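Local structure of iodotyrosine deiodinase (Thermotoga neapolitana, 6TYK) at residues 112-117 and 157-162; 33-38 and 44-49; 84-89 and 172-177. The protein uses FMN to remove the halogen from iodo-, bromo- and chlorotyrosines, a reductive dehalogenation carried out by a homodimer of the nitroreductase family. All blocks are in the same frame, centred on the assembly; numbering follows the deposited sequence.

Contact 1 (112-117 and 157-162). With IYR (3-iodo-tyrosine), chain N; FMN (flavin mononucleotide), chain J.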
loop_
_atom_site.group_PDB
_atom_site.type_symbol
_atom_site.label_atom_id
_atom_site.label_comp_id
_atom_site.label_asym_id
_atom_site.label_seq_id
_atom_site.Cartn_x
_atom_site.Cartn_y
_atom_site.Cartn_z
ATOM N N TYR A 112 10.420 -5.215 -5.103
ATOM C CA TYR A 112 9.275 -4.894 -4.264
ATOM C C TYR A 112 8.320 -3.964 -4.993
ATOM O O TYR A 112 7.700 -3.088 -4.399
ATOM C CB TYR A 112 9.724 -4.306 -2.924
ATOM C CG TYR A 112 10.189 -5.373 -1.979
ATOM C CD1 TYR A 112 9.292 -6.005 -1.136
ATOM C CD2 TYR A 112 11.513 -5.766 -1.946
ATOM C CE1 TYR A 112 9.693 -6.997 -0.282
ATOM C CE2 TYR A 112 11.935 -6.763 -1.084
ATOM C CZ TYR A 112 11.014 -7.374 -0.259
ATOM O OH TYR A 112 11.405 -8.366 0.605
ATOM N N SER A 113 8.199 -4.181 -6.296
ATOM C CA SER A 113 7.310 -3.375 -7.125
ATOM C C SER A 113 5.855 -3.420 -6.663
ATOM O O SER A 113 5.211 -2.378 -6.538
ATOM C CB SER A 113 7.412 -3.801 -8.595
ATOM O OG SER A 113 7.226 -5.196 -8.746
ATOM N N ARG A 114 5.338 -4.615 -6.389
ATOM C CA ARG A 114 3.929 -4.733 -6.036
ATOM C C ARG A 114 3.634 -4.088 -4.685
ATOM O O ARG A 114 2.642 -3.365 -4.536
ATOM C CB ARG A 114 3.490 -6.200 -6.038
ATOM C CG ARG A 114 3.780 -6.913 -7.361
ATOM C CD ARG A 114 2.938 -8.170 -7.520
ATOM N NE ARG A 114 1.517 -7.848 -7.526
ATOM C CZ ARG A 114 0.556 -8.690 -7.167
ATOM N NH1 ARG A 114 0.855 -9.929 -6.785
ATOM N NH2 ARG A 114 -0.707 -8.297 -7.203
ATOM N N GLU A 115 4.486 -4.367 -3.703
ATOM C CA GLU A 115 4.376 -3.739 -2.392
ATOM C C GLU A 115 4.391 -2.217 -2.491
ATOM O O GLU A 115 3.585 -1.519 -1.867
ATOM C CB GLU A 115 5.518 -4.200 -1.493
ATOM C CG GLU A 115 5.446 -5.661 -1.083
ATOM C CD GLU A 115 6.147 -6.613 -2.041
ATOM O OE1 GLU A 115 6.486 -6.229 -3.180
ATOM O OE2 GLU A 115 6.374 -7.769 -1.634
ATOM N N SER A 116 5.311 -1.706 -3.301
ATOM C CA SER A 116 5.468 -0.268 -3.448
ATOM C C SER A 116 4.247 0.367 -4.101
ATOM O O SER A 116 3.781 1.429 -3.682
ATOM C CB SER A 116 6.710 0.028 -4.272
ATOM O OG SER A 116 7.873 -0.479 -3.636
ATOM N N VAL A 117 3.709 -0.292 -5.122
ATOM C CA VAL A 117 2.552 0.260 -5.799
ATOM C C VAL A 117 1.336 0.278 -4.875
ATOM O O VAL A 117 0.615 1.264 -4.822
ATOM C CB VAL A 117 2.266 -0.460 -7.127
ATOM C CG1 VAL A 117 0.920 -0.035 -7.681
ATOM C CG2 VAL A 117 3.393 -0.173 -8.134
ATOM N N ARG A 157 2.364 -4.852 -14.978
ATOM C CA ARG A 157 1.304 -5.696 -14.458
ATOM C C ARG A 157 0.166 -4.819 -13.974
ATOM O O ARG A 157 0.386 -3.918 -13.173
ATOM C CB ARG A 157 1.830 -6.509 -13.275
ATOM C CG ARG A 157 0.765 -7.303 -12.571
ATOM C CD ARG A 157 1.351 -8.206 -11.511
ATOM N NE ARG A 157 0.312 -9.033 -10.915
ATOM C CZ ARG A 157 0.545 -10.166 -10.265
ATOM N NH1 ARG A 157 1.791 -10.602 -10.138
ATOM N NH2 ARG A 157 -0.467 -10.864 -9.755
ATOM N N LEU A 158 -1.051 -5.077 -14.442
ATOM C CA LEU A 158 -2.191 -4.338 -13.921
ATOM C C LEU A 158 -2.464 -4.787 -12.495
ATOM O O LEU A 158 -2.648 -5.971 -12.244
ATOM C CB LEU A 158 -3.418 -4.560 -14.798
ATOM C CG LEU A 158 -4.707 -3.853 -14.386
ATOM C CD1 LEU A 158 -4.507 -2.345 -14.254
ATOM C CD2 LEU A 158 -5.791 -4.171 -15.416
ATOM N N GLU A 159 -2.477 -3.836 -11.569
ATOM C CA GLU A 159 -2.683 -4.145 -10.158
ATOM C C GLU A 159 -4.129 -3.939 -9.725
ATOM O O GLU A 159 -4.671 -4.708 -8.936
ATOM C CB GLU A 159 -1.779 -3.277 -9.286
ATOM C CG GLU A 159 -0.305 -3.616 -9.391
ATOM C CD GLU A 159 0.037 -4.960 -8.783
ATOM O OE1 GLU A 159 -0.809 -5.522 -8.047
ATOM O OE2 GLU A 159 1.157 -5.452 -9.022
ATOM N N VAL A 160 -4.750 -2.876 -10.209
ATOM C CA VAL A 160 -6.072 -2.525 -9.730
ATOM C C VAL A 160 -6.716 -1.554 -10.702
ATOM O O VAL A 160 -6.022 -0.792 -11.375
ATOM C CB VAL A 160 -6.007 -1.902 -8.307
ATOM C CG1 VAL A 160 -5.205 -0.591 -8.294
ATOM C CG2 VAL A 160 -7.392 -1.675 -7.765
ATOM N N ILE A 161 -8.038 -1.637 -10.814
ATOM C CA ILE A 161 -8.824 -0.668 -11.562
ATOM C C ILE A 161 -9.490 0.209 -10.530
ATOM O O ILE A 161 -10.245 -0.283 -9.686
ATOM C CB ILE A 161 -9.904 -1.375 -12.397
ATOM C CG1 ILE A 161 -9.252 -2.282 -13.446
ATOM C CG2 ILE A 161 -10.855 -0.355 -13.042
ATOM C CD1 ILE A 161 -10.234 -3.249 -14.075
ATOM N N LEU A 162 -9.214 1.504 -10.581
ATOM C CA LEU A 162 -9.822 2.438 -9.643
ATOM C C LEU A 162 -10.798 3.350 -10.365
ATOM O O LEU A 162 -10.394 4.353 -10.953
ATOM C CB LEU A 162 -8.755 3.305 -8.971
ATOM C CG LEU A 162 -7.772 2.607 -8.040
ATOM C CD1 LEU A 162 -6.588 3.526 -7.785
ATOM C CD2 LEU A 162 -8.433 2.248 -6.724
HETATM N N IYR N . 7.190 -10.882 -2.606
HETATM C CA IYR N . 6.463 -11.444 -3.724
HETATM C CB IYR N . 5.690 -10.443 -4.606
HETATM C CC IYR N . 4.272 -10.319 -4.180
HETATM C CD IYR N . 3.820 -9.113 -3.643
HETATM C CE IYR N . 2.496 -8.950 -3.239
HETATM I IE IYR N . 1.900 -7.170 -2.469
HETATM C CF IYR N . 1.625 -10.037 -3.381
HETATM O OF IYR N . 0.309 -10.001 -3.022
HETATM C CG IYR N . 2.067 -11.263 -3.918
HETATM C CH IYR N . 3.384 -11.398 -4.316
HETATM C C IYR N . 7.381 -12.197 -4.673
HETATM O O IYR N . 7.207 -13.293 -5.215
HETATM O OXT IYR N . 8.537 -11.530 -4.941
HETATM N N1 FMN J . 15.202 0.833 2.539
HETATM C C2 FMN J . 16.270 0.153 3.053
HETATM O O2 FMN J . 17.216 0.797 3.505
HETATM N N3 FMN J . 16.279 -1.223 3.069
HETATM C C4 FMN J . 15.213 -1.931 2.569
HETATM O O4 FMN J . 15.222 -3.169 2.590
HETATM C C4A FMN J . 14.126 -1.238 2.050
HETATM N N5 FMN J . 13.056 -1.935 1.533
HETATM C C5A FMN J . 11.966 -1.244 1.045
HETATM C C6 FMN J . 10.876 -1.952 0.568
HETATM C C7 FMN J . 9.761 -1.294 0.074
HETATM C C7M FMN J . 8.596 -2.113 -0.420
HETATM C C8 FMN J . 9.744 0.091 0.065
HETATM C C8M FMN J . 8.562 0.838 -0.456
HETATM C C9 FMN J . 10.841 0.807 0.533
HETATM C C9A FMN J . 11.953 0.146 1.039
HETATM N N10 FMN J . 13.058 0.846 1.498
HETATM C C10 FMN J . 14.125 0.154 2.031
HETATM C "C1'" FMN J . 13.071 2.344 1.482
HETATM C "C2'" FMN J . 13.393 2.834 0.046
HETATM O "O2'" FMN J . 14.768 2.672 -0.294
HETATM C "C3'" FMN J . 12.983 4.303 -0.071
HETATM O "O3'" FMN J . 11.573 4.344 0.029
HETATM C "C4'" FMN J . 13.439 4.986 -1.356
HETATM O "O4'" FMN J . 14.847 5.029 -1.407
HETATM C "C5'" FMN J . 12.909 6.412 -1.461
HETATM O "O5'" FMN J . 13.247 7.127 -0.289
HETATM P P FMN J . 12.799 8.658 -0.131
HETATM O O1P FMN J . 13.238 9.416 -1.368
HETATM O O2P FMN J . 13.516 9.168 1.104
HETATM O O3P FMN J . 11.315 8.733 0.145
HETATM O O HOH W 1 3.226 -11.474 -7.362
#
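The guanidinium of Arg114 is sandwiched: one face lies flat on the guanidinium of Arg157, centres 3.4 Å apart and planes 12° from parallel, and the opposite face carries the ring of a bound 3-iodo-tyrosine, whose CG comes within 3.4 Å of Arg114 NH1. At its edge sits the carboxylate of Glu159, tilted by 21°. Arg114 grips it side-on with two bonds, NE to Glu159 OE2 at 2.8 Å and NH2 to Glu159 OE1 at 2.9 Å, each oxygen offering its syn lone pair. The bend at chi3 of Arg114 (61°) turns NE and NH2 together toward those oxygens. This buried carboxylate is held further by Ser106 on OE2 and Trp118 on OE1, which fixes its rotation; its charge probably eases the stacking of two arginines. A water accepts from Arg114 NH1 at 2.9 Å and, weakly, from Arg157 NH1. Deeper in, Val117 CG1 packs on Glu159 CG at 4.2 Å. Opposite Val104 of strand 100-107 stand two residues, Glu159 and Val160: a classic beta bulge. The contact thus lays the start of helix 113-130 on strand 156-165 of the antiparallel sheet, the alpha/beta packing of the nitroreductase fold, with Tyr112, Glu115 and Ser116 lining the FMN pocket.

Contact 2 (33-38 and 44-49). With FMN (flavin mononucleotide), chain J.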
loop_
_atom_site.group_PDB
_atom_site.type_symbol
_atom_site.label_atom_id
_atom_site.label_comp_id
_atom_site.label_asym_id
_atom_site.label_seq_id
_atom_site.Cartn_x
_atom_site.Cartn_y
_atom_site.Cartn_z
ATOM N N VAL A 33 0.348 13.107 -5.368
ATOM C CA VAL A 33 0.514 12.700 -3.986
ATOM C C VAL A 33 1.075 11.282 -3.917
ATOM O O VAL A 33 2.053 11.023 -3.218
ATOM C CB VAL A 33 -0.803 12.786 -3.219
ATOM C CG1 VAL A 33 -0.604 12.242 -1.821
ATOM C CG2 VAL A 33 -1.299 14.234 -3.180
ATOM N N ALA A 34 0.467 10.368 -4.666
ATOM C CA ALA A 34 0.900 8.977 -4.658
ATOM C C ALA A 34 2.367 8.873 -5.078
ATOM O O ALA A 34 3.116 8.057 -4.557
ATOM C CB ALA A 34 0.038 8.156 -5.583
ATOM N N ASN A 35 2.759 9.708 -6.029
ATOM C CA ASN A 35 4.093 9.660 -6.595
ATOM C C ASN A 35 5.178 10.034 -5.588
ATOM O O ASN A 35 6.353 9.718 -5.784
ATOM C CB ASN A 35 4.128 10.596 -7.798
ATOM C CG ASN A 35 5.401 10.478 -8.599
ATOM O OD1 ASN A 35 5.743 9.400 -9.084
ATOM N ND2 ASN A 35 6.090 11.603 -8.787
ATOM N N GLU A 36 4.782 10.735 -4.531
ATOM C CA GLU A 36 5.692 11.076 -3.435
ATOM C C GLU A 36 5.973 9.916 -2.489
ATOM O O GLU A 36 6.848 10.016 -1.627
ATOM C CB GLU A 36 5.157 12.261 -2.628
ATOM C CG GLU A 36 5.217 13.584 -3.364
ATOM C CD GLU A 36 6.632 13.966 -3.737
ATOM O OE1 GLU A 36 7.556 13.698 -2.939
ATOM O OE2 GLU A 36 6.821 14.534 -4.829
ATOM N N ALA A 37 5.223 8.826 -2.641
ATOM C CA ALA A 37 5.409 7.655 -1.797
ATOM C C ALA A 37 6.788 7.050 -1.940
ATOM O O ALA A 37 7.449 7.213 -2.965
ATOM C CB ALA A 37 4.364 6.605 -2.120
ATOM N N PRO A 38 7.224 6.334 -0.903
ATOM C CA PRO A 38 8.451 5.551 -1.016
ATOM C C PRO A 38 8.246 4.347 -1.926
ATOM O O PRO A 38 7.118 3.960 -2.224
ATOM C CB PRO A 38 8.708 5.106 0.425
ATOM C CG PRO A 38 7.333 5.030 1.033
ATOM C CD PRO A 38 6.593 6.196 0.420
ATOM N N GLN A 44 9.956 4.017 -8.134
ATOM C CA GLN A 44 8.683 4.632 -8.503
ATOM C C GLN A 44 7.988 3.764 -9.536
ATOM O O GLN A 44 7.695 4.204 -10.647
ATOM C CB GLN A 44 8.901 6.053 -9.022
ATOM C CG GLN A 44 9.572 6.937 -7.982
ATOM C CD GLN A 44 10.300 8.117 -8.576
ATOM O OE1 GLN A 44 9.706 8.936 -9.242
ATOM N NE2 GLN A 44 11.598 8.222 -8.300
ATOM N N PRO A 45 7.718 2.507 -9.167
ATOM C CA PRO A 45 7.293 1.476 -10.117
ATOM C C PRO A 45 5.815 1.524 -10.489
ATOM O O PRO A 45 5.337 0.577 -11.085
ATOM C CB PRO A 45 7.589 0.187 -9.356
ATOM C CG PRO A 45 7.318 0.552 -7.934
ATOM C CD PRO A 45 7.862 1.967 -7.805
ATOM N N TRP A 46 5.117 2.599 -10.159
ATOM C CA TRP A 46 3.724 2.758 -10.560
ATOM C C TRP A 46 3.617 3.416 -11.922
ATOM O O TRP A 46 4.420 4.282 -12.277
ATOM C CB TRP A 46 2.975 3.604 -9.528
ATOM C CG TRP A 46 3.800 4.726 -8.965
ATOM C CD1 TRP A 46 4.025 5.948 -9.527
ATOM C CD2 TRP A 46 4.524 4.711 -7.727
ATOM N NE1 TRP A 46 4.851 6.699 -8.715
ATOM C CE2 TRP A 46 5.163 5.961 -7.599
ATOM C CE3 TRP A 46 4.677 3.766 -6.706
ATOM C CZ2 TRP A 46 5.939 6.293 -6.489
ATOM C CZ3 TRP A 46 5.464 4.090 -5.611
ATOM C CH2 TRP A 46 6.080 5.343 -5.507
ATOM N N ARG A 47 2.634 2.979 -12.702
ATOM C CA ARG A 47 2.292 3.639 -13.956
ATOM C C ARG A 47 0.784 3.801 -13.979
ATOM O O ARG A 47 0.059 2.921 -13.531
ATOM C CB ARG A 47 2.717 2.810 -15.172
ATOM C CG ARG A 47 4.190 2.474 -15.243
ATOM C CD ARG A 47 5.063 3.702 -15.518
ATOM N NE ARG A 47 6.454 3.311 -15.723
ATOM C CZ ARG A 47 7.338 3.161 -14.746
ATOM N NH1 ARG A 47 6.991 3.392 -13.485
ATOM N NH2 ARG A 47 8.578 2.790 -15.028
ATOM N N PHE A 48 0.316 4.918 -14.518
ATOM C CA PHE A 48 -1.103 5.217 -14.502
ATOM C C PHE A 48 -1.661 5.327 -15.904
ATOM O O PHE A 48 -1.088 5.989 -16.775
ATOM C CB PHE A 48 -1.364 6.504 -13.728
ATOM C CG PHE A 48 -0.852 6.467 -12.322
ATOM C CD1 PHE A 48 -1.474 5.669 -11.364
ATOM C CD2 PHE A 48 0.238 7.242 -11.942
ATOM C CE1 PHE A 48 -1.012 5.642 -10.061
ATOM C CE2 PHE A 48 0.708 7.212 -10.637
ATOM C CZ PHE A 48 0.079 6.416 -9.699
ATOM N N LEU A 49 -2.788 4.660 -16.108
ATOM C CA LEU A 49 -3.520 4.738 -17.360
ATOM C C LEU A 49 -4.915 5.235 -17.026
ATOM O O LEU A 49 -5.642 4.598 -16.264
ATOM C CB LEU A 49 -3.599 3.365 -18.026
ATOM C CG LEU A 49 -4.330 3.301 -19.364
ATOM C CD1 LEU A 49 -3.601 4.106 -20.432
ATOM C CD2 LEU A 49 -4.503 1.859 -19.812
HETATM N N1 FMN J . 15.202 0.833 2.539
HETATM C C2 FMN J . 16.270 0.153 3.053
HETATM O O2 FMN J . 17.216 0.797 3.505
HETATM N N3 FMN J . 16.279 -1.223 3.069
HETATM C C4 FMN J . 15.213 -1.931 2.569
HETATM O O4 FMN J . 15.222 -3.169 2.590
HETATM C C4A FMN J . 14.126 -1.238 2.050
HETATM N N5 FMN J . 13.056 -1.935 1.533
HETATM C C5A FMN J . 11.966 -1.244 1.045
HETATM C C6 FMN J . 10.876 -1.952 0.568
HETATM C C7 FMN J . 9.761 -1.294 0.074
HETATM C C7M FMN J . 8.596 -2.113 -0.420
HETATM C C8 FMN J . 9.744 0.091 0.065
HETATM C C8M FMN J . 8.562 0.838 -0.456
HETATM C C9 FMN J . 10.841 0.807 0.533
HETATM C C9A FMN J . 11.953 0.146 1.039
HETATM N N10 FMN J . 13.058 0.846 1.498
HETATM C C10 FMN J . 14.125 0.154 2.031
HETATM C "C1'" FMN J . 13.071 2.344 1.482
HETATM C "C2'" FMN J . 13.393 2.834 0.046
HETATM O "O2'" FMN J . 14.768 2.672 -0.294
HETATM C "C3'" FMN J . 12.983 4.303 -0.071
HETATM O "O3'" FMN J . 11.573 4.344 0.029
HETATM C "C4'" FMN J . 13.439 4.986 -1.356
HETATM O "O4'" FMN J . 14.847 5.029 -1.407
HETATM C "C5'" FMN J . 12.909 6.412 -1.461
HETATM O "O5'" FMN J . 13.247 7.127 -0.289
HETATM P P FMN J . 12.799 8.658 -0.131
HETATM O O1P FMN J . 13.238 9.416 -1.368
HETATM O O2P FMN J . 13.516 9.168 1.104
HETATM O O3P FMN J . 11.315 8.733 0.145
HETATM O O HOH W 2 7.212 8.721 -11.266
#
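Trp46 lies against the end of helix 24-35, at the point where the nitroreductase-family chain leaves that helix for an FMN-binding loop and returns as strand 46-51. From CB, its chi1 of 38° sets the indole between the backbone N and carbonyl carbon and directs it at the helix. CD1 passes 3.9 Å from Asn35 OD1, and NE1 donates to that same oxygen at 2.9 Å, nearly straight (174°), on a lone pair in the carbonyl plane. The Asn35 amide stands almost perpendicular to the ring. Its ND2 binds Asn177 O of the second subunit, so both ends of the amide are engaged. Farther round the indole, CZ2 meets Asn35 O at 3.5 Å. Ala34 O lies over one face; Gln44 CA and Pro45 CD cover the opposite one. Phe48 CZ reaches Ala34 CB at 4.5 Å. At the far rim of the indole, Trp46 CH2 approaches Ala37 O at 3.4 Å. Pro38 turns away, and Pro38 CB rests 3.0 Å from O3' of the FMN ribityl chain.

Contact 3 (84-89 and 172-177). With FMN (flavin mononucleotide), chain C; IYR (3-iodo-tyrosine), chain D.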
loop_
_atom_site.group_PDB
_atom_site.type_symbol
_atom_site.label_atom_id
_atom_site.label_comp_id
_atom_site.label_asym_id
_atom_site.label_seq_id
_atom_site.Cartn_x
_atom_site.Cartn_y
_atom_site.Cartn_z
ATOM N N ASP A 84 -22.252 -12.640 -0.261
ATOM C CA ASP A 84 -23.666 -12.962 -0.200
ATOM C C ASP A 84 -24.374 -12.109 0.836
ATOM O O ASP A 84 -25.447 -11.571 0.572
ATOM C CB ASP A 84 -23.874 -14.433 0.136
ATOM C CG ASP A 84 -23.604 -15.338 -1.043
ATOM O OD1 ASP A 84 -23.484 -14.816 -2.172
ATOM O OD2 ASP A 84 -23.517 -16.566 -0.838
ATOM N N GLU A 85 -23.770 -11.973 2.010
ATOM C CA GLU A 85 -24.417 -11.225 3.083
ATOM C C GLU A 85 -24.530 -9.747 2.709
ATOM O O GLU A 85 -25.491 -9.079 3.082
ATOM C CB GLU A 85 -23.676 -11.410 4.409
ATOM C CG GLU A 85 -22.269 -10.851 4.423
ATOM C CD GLU A 85 -21.554 -11.095 5.738
ATOM O OE1 GLU A 85 -22.082 -11.866 6.568
ATOM O OE2 GLU A 85 -20.467 -10.513 5.942
ATOM N N LYS A 86 -23.564 -9.250 1.942
ATOM C CA LYS A 86 -23.569 -7.853 1.510
ATOM C C LYS A 86 -24.347 -7.667 0.202
ATOM O O LYS A 86 -24.475 -6.550 -0.305
ATOM C CB LYS A 86 -22.132 -7.337 1.350
ATOM C CG LYS A 86 -21.282 -7.366 2.623
ATOM C CD LYS A 86 -21.428 -6.088 3.425
ATOM C CE LYS A 86 -20.382 -6.008 4.535
ATOM N NZ LYS A 86 -20.469 -7.144 5.486
ATOM N N ARG A 87 -24.864 -8.771 -0.333
ATOM C CA ARG A 87 -25.662 -8.761 -1.559
ATOM C C ARG A 87 -24.921 -8.170 -2.757
ATOM O O ARG A 87 -25.485 -7.432 -3.569
ATOM C CB ARG A 87 -27.017 -8.079 -1.327
ATOM C CG ARG A 87 -27.878 -8.790 -0.284
ATOM C CD ARG A 87 -29.301 -8.261 -0.278
ATOM N NE ARG A 87 -29.958 -8.468 -1.566
ATOM C CZ ARG A 87 -31.155 -7.988 -1.879
ATOM N NH1 ARG A 87 -31.836 -7.269 -0.995
ATOM N NH2 ARG A 87 -31.671 -8.225 -3.077
ATOM N N PHE A 88 -23.645 -8.513 -2.857
ATOM C CA PHE A 88 -22.857 -8.195 -4.038
ATOM C C PHE A 88 -23.328 -9.036 -5.221
ATOM O O PHE A 88 -23.800 -10.161 -5.048
ATOM C CB PHE A 88 -21.384 -8.509 -3.786
ATOM C CG PHE A 88 -20.636 -7.438 -3.043
ATOM C CD1 PHE A 88 -20.900 -7.166 -1.709
ATOM C CD2 PHE A 88 -19.625 -6.739 -3.670
ATOM C CE1 PHE A 88 -20.190 -6.191 -1.037
ATOM C CE2 PHE A 88 -18.917 -5.773 -3.000
ATOM C CZ PHE A 88 -19.203 -5.496 -1.689
ATOM N N THR A 89 -23.172 -8.505 -6.427
ATOM C CA THR A 89 -23.464 -9.270 -7.633
ATOM C C THR A 89 -22.383 -9.031 -8.680
ATOM O O THR A 89 -21.525 -8.162 -8.516
ATOM C CB THR A 89 -24.820 -8.877 -8.241
ATOM O OG1 THR A 89 -24.765 -7.514 -8.682
ATOM C CG2 THR A 89 -25.931 -9.031 -7.224
ATOM N N PRO A 172 -22.811 3.314 3.518
ATOM C CA PRO A 172 -21.967 3.614 4.675
ATOM C C PRO A 172 -20.718 2.743 4.753
ATOM O O PRO A 172 -20.680 1.615 4.247
ATOM C CB PRO A 172 -22.880 3.301 5.861
ATOM C CG PRO A 172 -24.254 3.447 5.322
ATOM C CD PRO A 172 -24.170 2.924 3.920
ATOM N N LYS A 173 -19.704 3.283 5.414
ATOM C CA LYS A 173 -18.479 2.554 5.660
ATOM C C LYS A 173 -18.791 1.312 6.482
ATOM O O LYS A 173 -19.657 1.342 7.364
ATOM C CB LYS A 173 -17.485 3.442 6.398
ATOM C CG LYS A 173 -16.075 2.892 6.378
ATOM C CD LYS A 173 -15.057 3.896 6.900
ATOM C CE LYS A 173 -13.666 3.288 6.882
ATOM N NZ LYS A 173 -12.593 4.295 7.004
ATOM N N TYR A 174 -18.110 0.209 6.184
ATOM C CA TYR A 174 -18.288 -0.991 6.992
ATOM C C TYR A 174 -17.522 -0.830 8.304
ATOM O O TYR A 174 -16.684 0.057 8.435
ATOM C CB TYR A 174 -17.792 -2.229 6.255
ATOM C CG TYR A 174 -18.541 -2.546 4.974
ATOM C CD1 TYR A 174 -19.868 -2.167 4.790
ATOM C CD2 TYR A 174 -17.919 -3.239 3.952
ATOM C CE1 TYR A 174 -20.547 -2.466 3.616
ATOM C CE2 TYR A 174 -18.586 -3.544 2.782
ATOM C CZ TYR A 174 -19.896 -3.153 2.613
ATOM O OH TYR A 174 -20.548 -3.461 1.442
ATOM N N PRO A 175 -17.807 -1.690 9.283
ATOM C CA PRO A 175 -17.147 -1.527 10.580
ATOM C C PRO A 175 -15.644 -1.769 10.537
ATOM O O PRO A 175 -15.094 -2.307 9.569
ATOM C CB PRO A 175 -17.813 -2.602 11.454
ATOM C CG PRO A 175 -19.086 -2.958 10.756
ATOM C CD PRO A 175 -18.789 -2.789 9.292
ATOM N N ARG A 176 -14.974 -1.334 11.591
ATOM C CA ARG A 176 -13.583 -1.697 11.787
ATOM C C ARG A 176 -13.418 -2.329 13.155
ATOM O O ARG A 176 -13.828 -1.766 14.168
ATOM C CB ARG A 176 -12.668 -0.472 11.671
ATOM C CG ARG A 176 -12.582 0.128 10.268
ATOM C CD ARG A 176 -11.999 -0.863 9.277
ATOM N NE ARG A 176 -11.666 -0.260 7.988
ATOM C CZ ARG A 176 -12.554 -0.040 7.019
ATOM N NH1 ARG A 176 -13.840 -0.340 7.203
ATOM N NH2 ARG A 176 -12.157 0.489 5.871
ATOM N N ASN A 177 -12.821 -3.511 13.183
ATOM C CA ASN A 177 -12.395 -4.096 14.435
ATOM C C ASN A 177 -11.296 -3.228 15.013
ATOM O O ASN A 177 -10.602 -2.524 14.280
ATOM C CB ASN A 177 -11.851 -5.498 14.203
ATOM C CG ASN A 177 -12.943 -6.504 13.945
ATOM O OD1 ASN A 177 -13.022 -7.094 12.871
ATOM N ND2 ASN A 177 -13.779 -6.725 14.942
HETATM N N1 FMN C . -14.526 -3.918 -3.751
HETATM C C2 FMN C . -15.282 -4.441 -4.761
HETATM O O2 FMN C . -16.456 -4.126 -4.856
HETATM N N3 FMN C . -14.735 -5.307 -5.673
HETATM C C4 FMN C . -13.424 -5.683 -5.584
HETATM O O4 FMN C . -12.961 -6.469 -6.420
HETATM C C4A FMN C . -12.643 -5.145 -4.558
HETATM N N5 FMN C . -11.311 -5.483 -4.453
HETATM C C5A FMN C . -10.537 -4.929 -3.448
HETATM C C6 FMN C . -9.192 -5.263 -3.365
HETATM C C7 FMN C . -8.378 -4.718 -2.385
HETATM C C7M FMN C . -6.924 -5.113 -2.345
HETATM C C8 FMN C . -8.923 -3.829 -1.469
HETATM C C8M FMN C . -8.068 -3.220 -0.390
HETATM C C9 FMN C . -10.272 -3.494 -1.551
HETATM C C9A FMN C . -11.090 -4.037 -2.539
HETATM N N10 FMN C . -12.447 -3.724 -2.625
HETATM C C10 FMN C . -13.198 -4.244 -3.656
HETATM C "C1'" FMN C . -13.086 -2.772 -1.654
HETATM C "C2'" FMN C . -13.348 -3.487 -0.310
HETATM O "O2'" FMN C . -14.473 -4.357 -0.388
HETATM C "C3'" FMN C . -13.529 -2.434 0.788
HETATM O "O3'" FMN C . -12.295 -1.757 0.941
HETATM C "C4'" FMN C . -13.973 -3.012 2.131
HETATM O "O4'" FMN C . -15.276 -3.565 2.006
HETATM C "C5'" FMN C . -13.987 -1.938 3.207
HETATM O "O5'" FMN C . -14.795 -0.866 2.772
HETATM P P FMN C . -15.030 0.424 3.701
HETATM O O1P FMN C . -16.059 1.252 2.938
HETATM O O2P FMN C . -13.741 1.193 3.801
HETATM O O3P FMN C . -15.581 -0.057 5.030
HETATM N N IYR D . -14.377 -8.669 -7.402
HETATM C CA IYR D . -15.661 -9.140 -6.949
HETATM C CB IYR D . -15.716 -9.719 -5.525
HETATM C CC IYR D . -15.133 -8.871 -4.448
HETATM C CD IYR D . -13.847 -9.149 -3.986
HETATM C CE IYR D . -13.254 -8.412 -2.959
HETATM I IE IYR D . -11.375 -8.871 -2.392
HETATM C CF IYR D . -13.985 -7.378 -2.368
HETATM O OF IYR D . -13.488 -6.610 -1.354
HETATM C CG IYR D . -15.281 -7.072 -2.822
HETATM C CH IYR D . -15.851 -7.826 -3.843
HETATM C C IYR D . -16.725 -8.059 -7.023
HETATM O O IYR D . -17.940 -8.173 -6.860
HETATM O OXT IYR D . -16.247 -6.824 -7.311
#
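Bends at chi2 (-89°) and chi4 (-59°) fold the Lys86 chain across the ring of Tyr174, which is itself swung beside its own backbone N by a chi1 of -63°. The lysine chain and the tyrosine run antiparallel, side by side. Lys86 CE sits over the ring centre, 3.4 Å from the Tyr174 centroid, as a CH-pi contact, and CD lies 3.4 Å from Tyr174 OH. Lys86 NZ stands farther out over the same face, 4.8 Å from the Tyr174 centroid, in a cation-pi contact, and also pairs with Glu85 OE2. Phe88 heads toward the phenol oxygen too, its CE1 3.7 Å from Tyr174 OH. Its CE2 edge meets flavin O2 at 3.5 Å and lies near the ring of the bound 3-iodo-tyrosine. At the cofactor's other end Tyr174 N donates to phosphate O3P, which also accepts from Arg176 NH1 at 2.8 Å. Arg176 NH2 completes a two-pronged grip through O2P at 2.7 Å. The contact therefore spans the FMN site from pyrimidine to phosphate. A Schellman motif at Arg87 ends helix 77-85 just before Phe88, and the partner segment is the loop running from strand 156-165 toward strand 181-183.

In the fold
From the N terminus, contact 2 comes first, a short loop of five residues between helix 24-35 and strand 46-51. Contact 3 opens next, at the end of helix 77-85, and closes only at 172-177; contact 1, joining helix 113-130 to strand 156-165, is nested inside that long loop. Contacts 1 and 2 reach the same sheet and touch directly: Val117 CG2 lies 3.6 Å from Pro45 O, and both adjoin one FMN. Contact 3 lies on the opposite side of the chain's centre, about 24 Å from contact 1 between centres, at the other FMN. Asn177 and Arg176 of one subunit bond contact 2 residues of the other, so that contact 2 of one subunit and contact 3 of the other meet round a single FMN.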